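Local coordinates for DUF1573 domain-containing protein (PDB 2QSV) that is of unknown function, is assigned only tentatively to the cysteine-type peptidases, and is seen here as its C-terminal part, with two Ig-like domains, at residues Leu35-Val40 against Leu84-Pro89; Ser41-Val46 against Glu80-Glu85. All blocks are in the same frame, centred on the assembly; numbering follows the deposited sequence.

Contact 1 (Leu35-Val40 against Leu84-Pro89); sequences LQVAVV and LEVTSP
Val-37 and Leu-35 pack against Val-86 where two inner strands of one sheet of an Ig-like beta sandwich pair antiparallel. In the non-hydrogen-bonded pair Val-37/Val-86, Val-37 has CG1 anti to its backbone N (chi1 -174°), which leaves CG2 beside that N and 3.9 Å from CG2 of Val-86, the two side chains side by side and pointing the same way. The other branch of Val-86, CG1, is met at 3.6 Å by Leu-35 CD2, whose side chain crosses it obliquely from the diagonal position. In the next such pair, CG2 of Val-39 lies 3.7 Å from CD2 of Leu-84. Beta-branched valines suit extended backbone and fill this buried face; Leu-3 of the strand 3-5, in the other sheet, packs on Leu-35, Val-37, Leu-84 and Val-86.

The other face carries Gln-36, Thr-87, Ala-38 and Glu-85. Thr-87 holds OG1 between its backbone N and carbonyl carbon (chi1 76°), 3.2 Å from Gln-36 CB. Small Ala-38 stands opposite Glu-85, whose extended chain Val-40 crosses at about a right angle, Val-40 CG1 3.7 Å from Glu-85 CB.

Gln-36/Thr-87 and Ala-38/Glu-85 are hydrogen-bonded pairs that exchange backbone bonds, Ala-38 N lying 3.0 Å from Glu-85 O; Leu-35, Val-37 and Val-39 bond instead to Leu-55, Phe-53 and Arg-51. Hydrocarbon thus seals one face, while the other, partly exposed, can carry polar and charged groups.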
loop_
_atom_site.group_PDB
_atom_site.type_symbol
_atom_site.label_atom_id
_atom_site.label_comp_id
_atom_site.label_asym_id
_atom_site.label_seq_id
_atom_site.Cartn_x
_atom_site.Cartn_y
_atom_site.Cartn_z
ATOM N N LEU A 35 6.083 -29.054 -8.766
ATOM C CA LEU A 35 6.456 -27.650 -8.950
ATOM C C LEU A 35 7.725 -27.354 -8.166
ATOM O O LEU A 35 7.836 -27.660 -6.976
ATOM C CB LEU A 35 5.332 -26.700 -8.536
ATOM C CG LEU A 35 4.226 -26.437 -9.558
ATOM C CD1 LEU A 35 3.379 -25.238 -9.118
ATOM C CD2 LEU A 35 4.807 -26.238 -10.973
ATOM N N GLN A 36 8.715 -26.814 -8.858
ATOM C CA GLN A 36 9.878 -26.269 -8.193
ATOM C C GLN A 36 9.684 -24.759 -8.027
ATOM O O GLN A 36 9.445 -24.035 -9.007
ATOM C CB GLN A 36 11.137 -26.555 -8.989
ATOM C CG GLN A 36 12.394 -26.304 -8.182
ATOM C CD GLN A 36 12.647 -27.403 -7.165
ATOM O OE1 GLN A 36 13.265 -27.177 -6.115
ATOM N NE2 GLN A 36 12.175 -28.607 -7.479
ATOM N N VAL A 37 9.758 -24.298 -6.781
ATOM C CA VAL A 37 9.429 -22.901 -6.446
ATOM C C VAL A 37 10.616 -22.174 -5.835
ATOM O O VAL A 37 11.223 -22.648 -4.880
ATOM C CB VAL A 37 8.201 -22.788 -5.516
ATOM C CG1 VAL A 37 7.820 -21.313 -5.310
ATOM C CG2 VAL A 37 7.022 -23.544 -6.095
ATOM N N ALA A 38 10.952 -21.029 -6.422
ATOM C CA ALA A 38 11.942 -20.150 -5.846
ATOM C C ALA A 38 11.317 -18.772 -5.609
ATOM O O ALA A 38 10.645 -18.218 -6.474
ATOM C CB ALA A 38 13.167 -20.063 -6.738
ATOM N N VAL A 39 11.511 -18.257 -4.402
ATOM C CA VAL A 39 11.225 -16.868 -4.077
ATOM C C VAL A 39 12.450 -16.087 -4.548
ATOM O O VAL A 39 13.475 -16.030 -3.871
ATOM C CB VAL A 39 11.000 -16.673 -2.555
ATOM C CG1 VAL A 39 10.667 -15.216 -2.242
ATOM C CG2 VAL A 39 9.884 -17.597 -2.047
ATOM N N VAL A 40 12.342 -15.497 -5.730
ATOM C CA VAL A 40 13.511 -14.879 -6.374
ATOM C C VAL A 40 13.810 -13.432 -5.923
ATOM O O VAL A 40 14.928 -12.946 -6.090
ATOM C CB VAL A 40 13.456 -15.010 -7.933
ATOM C CG1 VAL A 40 13.568 -16.488 -8.348
ATOM C CG2 VAL A 40 12.187 -14.427 -8.490
ATOM N N LEU A 84 7.695 -14.689 -7.207
ATOM C CA LEU A 84 7.668 -16.160 -7.242
ATOM C C LEU A 84 7.939 -16.748 -8.625
ATOM O O LEU A 84 7.200 -16.503 -9.568
ATOM C CB LEU A 84 6.327 -16.680 -6.721
ATOM C CG LEU A 84 6.015 -16.219 -5.296
ATOM C CD1 LEU A 84 4.600 -16.635 -4.968
ATOM C CD2 LEU A 84 7.026 -16.757 -4.275
ATOM N N GLU A 85 9.011 -17.520 -8.714
ATOM C CA GLU A 85 9.381 -18.205 -9.949
ATOM C C GLU A 85 9.075 -19.700 -9.854
ATOM O O GLU A 85 9.638 -20.419 -9.030
ATOM C CB GLU A 85 10.853 -17.996 -10.273
ATOM C CG GLU A 85 11.302 -18.763 -11.502
ATOM C CD GLU A 85 12.803 -18.786 -11.628
ATOM O OE1 GLU A 85 13.345 -17.885 -12.319
ATOM O OE2 GLU A 85 13.437 -19.688 -11.004
ATOM N N VAL A 86 8.176 -20.150 -10.713
ATOM C CA VAL A 86 7.721 -21.533 -10.710
ATOM C C VAL A 86 8.227 -22.303 -11.941
ATOM O O VAL A 86 8.070 -21.838 -13.088
ATOM C CB VAL A 86 6.197 -21.542 -10.633
ATOM C CG1 VAL A 86 5.611 -22.738 -11.330
ATOM C CG2 VAL A 86 5.781 -21.466 -9.176
ATOM N N THR A 87 8.854 -23.457 -11.699
ATOM C CA THR A 87 9.298 -24.352 -12.774
ATOM C C THR A 87 8.752 -25.766 -12.585
ATOM O O THR A 87 9.003 -26.409 -11.565
ATOM C CB THR A 87 10.836 -24.395 -12.925
ATOM O OG1 THR A 87 11.422 -25.182 -11.879
ATOM C CG2 THR A 87 11.421 -23.000 -12.895
ATOM N N SER A 88 7.988 -26.218 -13.581
ATOM C CA SER A 88 7.398 -27.567 -13.629
ATOM C C SER A 88 8.377 -28.536 -14.304
ATOM O O SER A 88 8.494 -28.522 -15.533
ATOM C CB SER A 88 6.059 -27.518 -14.399
ATOM O OG SER A 88 5.737 -28.765 -14.998
ATOM N N PRO A 89 9.094 -29.374 -13.514
ATOM C CA PRO A 89 10.144 -30.251 -14.110
ATOM C C PRO A 89 9.774 -30.942 -15.456
ATOM O O PRO A 89 10.653 -31.252 -16.270
ATOM C CB PRO A 89 10.369 -31.314 -13.021
ATOM C CG PRO A 89 10.062 -30.572 -11.702
ATOM C CD PRO A 89 8.980 -29.553 -12.046
#

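Contact 2 (Ser41-Val46 against Glu80-Glu85); sequences SLPSFV and EPLVLE
Glu-80 reaches across to Ser-44 and grips it with both carboxylate oxygens. OE2 accepts from the Ser-44 hydroxyl, OG to OE2 2.7 Å, on its syn side and about 21° out of the carboxylate plane. OE1 takes the backbone N-H of Ser-44 at 2.9 Å from N, but this donor stands well above the plane, 48° out of it. Two bonds to one residue hold the carboxylate at both ends and limit its rotation. Ser-44 suits the place because its OG, set between the backbone N and carbonyl carbon (chi1 66°), comes to the same carboxylate as its N-H.

The loop that makes these bonds links the strands 35-41 and 46-47, which belong to the two different sheets of an Ig-like beta sandwich. It closes with a type I turn from Pro-43 to Val-46, where Val-46 N donates to Pro-43 O. The Phe-45 ring and the Glu-80 chain run alongside each other, pointing opposite ways, with Phe-45 CE2 3.9 Å from Glu-80 CG and the ring and carboxylate planes nearly perpendicular. One face of that ring is covered by CB of Pro-43, over its centre.

At the strand end of the loop, Val-83 N donates to Ser-41 O in a nearly straight bond of 2.9 Å. Pro-81 has no N-H to give, but its O receives a bond of 2.7 Å from a water that also bonds to Ser-41 OG. Glu-80 and Leu-82 share backbone hydrogen bonds with Val-101 and Val-99 of the strand 94-105, and Phe-45 with Ala-68. On the apolar side, Leu-42 CD2 meets Leu-82 CD1 at 3.5 Å; Leu-82 is buried, which suits leucine.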
loop_
_atom_site.group_PDB
_atom_site.type_symbol
_atom_site.label_atom_id
_atom_site.label_comp_id
_atom_site.label_asym_id
_atom_site.label_seq_id
_atom_site.Cartn_x
_atom_site.Cartn_y
_atom_site.Cartn_z
ATOM N N SER A 41 12.816 -12.756 -5.355
ATOM C CA SER A 41 13.019 -11.411 -4.819
ATOM C C SER A 41 12.093 -11.201 -3.620
ATOM O O SER A 41 10.936 -11.583 -3.676
ATOM C CB SER A 41 12.750 -10.362 -5.900
ATOM O OG SER A 41 13.214 -9.086 -5.513
ATOM N N LEU A 42 12.632 -10.627 -2.539
ATOM C CA LEU A 42 11.879 -10.286 -1.331
ATOM C C LEU A 42 11.842 -8.780 -1.184
ATOM O O LEU A 42 12.823 -8.141 -1.490
ATOM C CB LEU A 42 12.595 -10.794 -0.069
ATOM C CG LEU A 42 12.602 -12.246 0.396
ATOM C CD1 LEU A 42 13.610 -12.401 1.547
ATOM C CD2 LEU A 42 11.203 -12.680 0.839
ATOM N N PRO A 43 10.734 -8.215 -0.659
ATOM C CA PRO A 43 10.733 -6.826 -0.198
ATOM C C PRO A 43 11.919 -6.508 0.722
ATOM O O PRO A 43 12.300 -7.347 1.544
ATOM C CB PRO A 43 9.426 -6.739 0.588
ATOM C CG PRO A 43 8.530 -7.656 -0.127
ATOM C CD PRO A 43 9.410 -8.832 -0.501
ATOM N N SER A 44 12.486 -5.310 0.593
ATOM C CA SER A 44 13.627 -4.900 1.420
ATOM C C SER A 44 13.339 -4.868 2.927
ATOM O O SER A 44 14.281 -4.839 3.735
ATOM C CB SER A 44 14.103 -3.516 1.006
ATOM O OG SER A 44 13.111 -2.556 1.298
ATOM N N PHE A 45 12.052 -4.858 3.293
ATOM C CA PHE A 45 11.629 -4.730 4.691
ATOM C C PHE A 45 11.129 -6.047 5.276
ATOM O O PHE A 45 10.574 -6.065 6.377
ATOM C CB PHE A 45 10.550 -3.625 4.864
ATOM C CG PHE A 45 9.361 -3.749 3.904
ATOM C CD1 PHE A 45 8.258 -4.557 4.205
ATOM C CD2 PHE A 45 9.349 -3.046 2.700
ATOM C CE1 PHE A 45 7.159 -4.652 3.316
ATOM C CE2 PHE A 45 8.250 -3.119 1.816
ATOM C CZ PHE A 45 7.156 -3.911 2.133
ATOM N N VAL A 46 11.324 -7.149 4.550
ATOM C CA VAL A 46 10.940 -8.458 5.085
ATOM C C VAL A 46 12.089 -9.465 5.151
ATOM O O VAL A 46 13.100 -9.322 4.463
ATOM C CB VAL A 46 9.706 -9.125 4.378
ATOM C CG1 VAL A 46 8.541 -8.163 4.162
ATOM C CG2 VAL A 46 10.108 -9.851 3.126
ATOM N N GLU A 80 6.284 -3.280 -2.143
ATOM C CA GLU A 80 7.351 -4.009 -2.822
ATOM C C GLU A 80 6.904 -5.438 -3.116
ATOM O O GLU A 80 6.224 -6.048 -2.293
ATOM C CB GLU A 80 8.622 -4.021 -1.972
ATOM C CG GLU A 80 9.369 -2.661 -1.861
ATOM C CD GLU A 80 10.784 -2.829 -1.324
ATOM O OE1 GLU A 80 11.486 -3.825 -1.670
ATOM O OE2 GLU A 80 11.194 -1.981 -0.530
ATOM N N PRO A 81 7.271 -5.971 -4.300
ATOM C CA PRO A 81 6.800 -7.315 -4.663
ATOM C C PRO A 81 7.563 -8.473 -4.006
ATOM O O PRO A 81 8.777 -8.423 -3.776
ATOM C CB PRO A 81 6.981 -7.350 -6.192
ATOM C CG PRO A 81 8.213 -6.468 -6.429
ATOM C CD PRO A 81 8.102 -5.357 -5.370
ATOM N N LEU A 82 6.827 -9.519 -3.680
ATOM C CA LEU A 82 7.433 -10.817 -3.420
ATOM C C LEU A 82 7.397 -11.582 -4.771
ATOM O O LEU A 82 6.327 -11.838 -5.342
ATOM C CB LEU A 82 6.637 -11.521 -2.316
ATOM C CG LEU A 82 7.058 -12.952 -1.975
ATOM C CD1 LEU A 82 8.278 -12.899 -1.077
ATOM C CD2 LEU A 82 5.916 -13.677 -1.266
ATOM N N VAL A 83 8.557 -11.912 -5.317
ATOM C CA VAL A 83 8.562 -12.488 -6.676
ATOM C C VAL A 83 8.698 -14.020 -6.647
ATOM O O VAL A 83 9.673 -14.569 -6.135
ATOM C CB VAL A 83 9.604 -11.809 -7.615
ATOM C CG1 VAL A 83 9.405 -12.287 -9.078
ATOM C CG2 VAL A 83 9.459 -10.282 -7.536
ATOM N N LEU A 84 7.695 -14.689 -7.207
ATOM C CA LEU A 84 7.668 -16.160 -7.242
ATOM C C LEU A 84 7.939 -16.748 -8.625
ATOM O O LEU A 84 7.200 -16.503 -9.568
ATOM C CB LEU A 84 6.327 -16.680 -6.721
ATOM C CG LEU A 84 6.015 -16.219 -5.296
ATOM C CD1 LEU A 84 4.600 -16.635 -4.968
ATOM C CD2 LEU A 84 7.026 -16.757 -4.275
ATOM N N GLU A 85 9.011 -17.520 -8.714
ATOM C CA GLU A 85 9.381 -18.205 -9.949
ATOM C C GLU A 85 9.075 -19.700 -9.854
ATOM O O GLU A 85 9.638 -20.419 -9.030
ATOM C CB GLU A 85 10.853 -17.996 -10.273
ATOM C CG GLU A 85 11.302 -18.763 -11.502
ATOM C CD GLU A 85 12.803 -18.786 -11.628
ATOM O OE1 GLU A 85 13.345 -17.885 -12.319
ATOM O OE2 GLU A 85 13.437 -19.688 -11.004
HETATM O O HOH W 1 11.148 -7.240 -4.221
#

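Contacts 1 and 2 follow one another along the same pair of neighbours, the strands 35-41 and 76-87, with centres 14 Å apart. The 41-46 loop continues directly from 35-40, while 80-85 overlaps 84-89 at Leu-84 and Glu-85, so the chain leaves contact 1 for contact 2 on one strand and returns in the opposite direction on the other. At the junction, Val-40 N probably donates to Val-83 O (2.9 Å), and Val-39 packs on Leu-82. Regular sheet pairing thus passes into the loop that leads to the second sheet, all within the first of the two Ig-like domains in this C-terminal fragment.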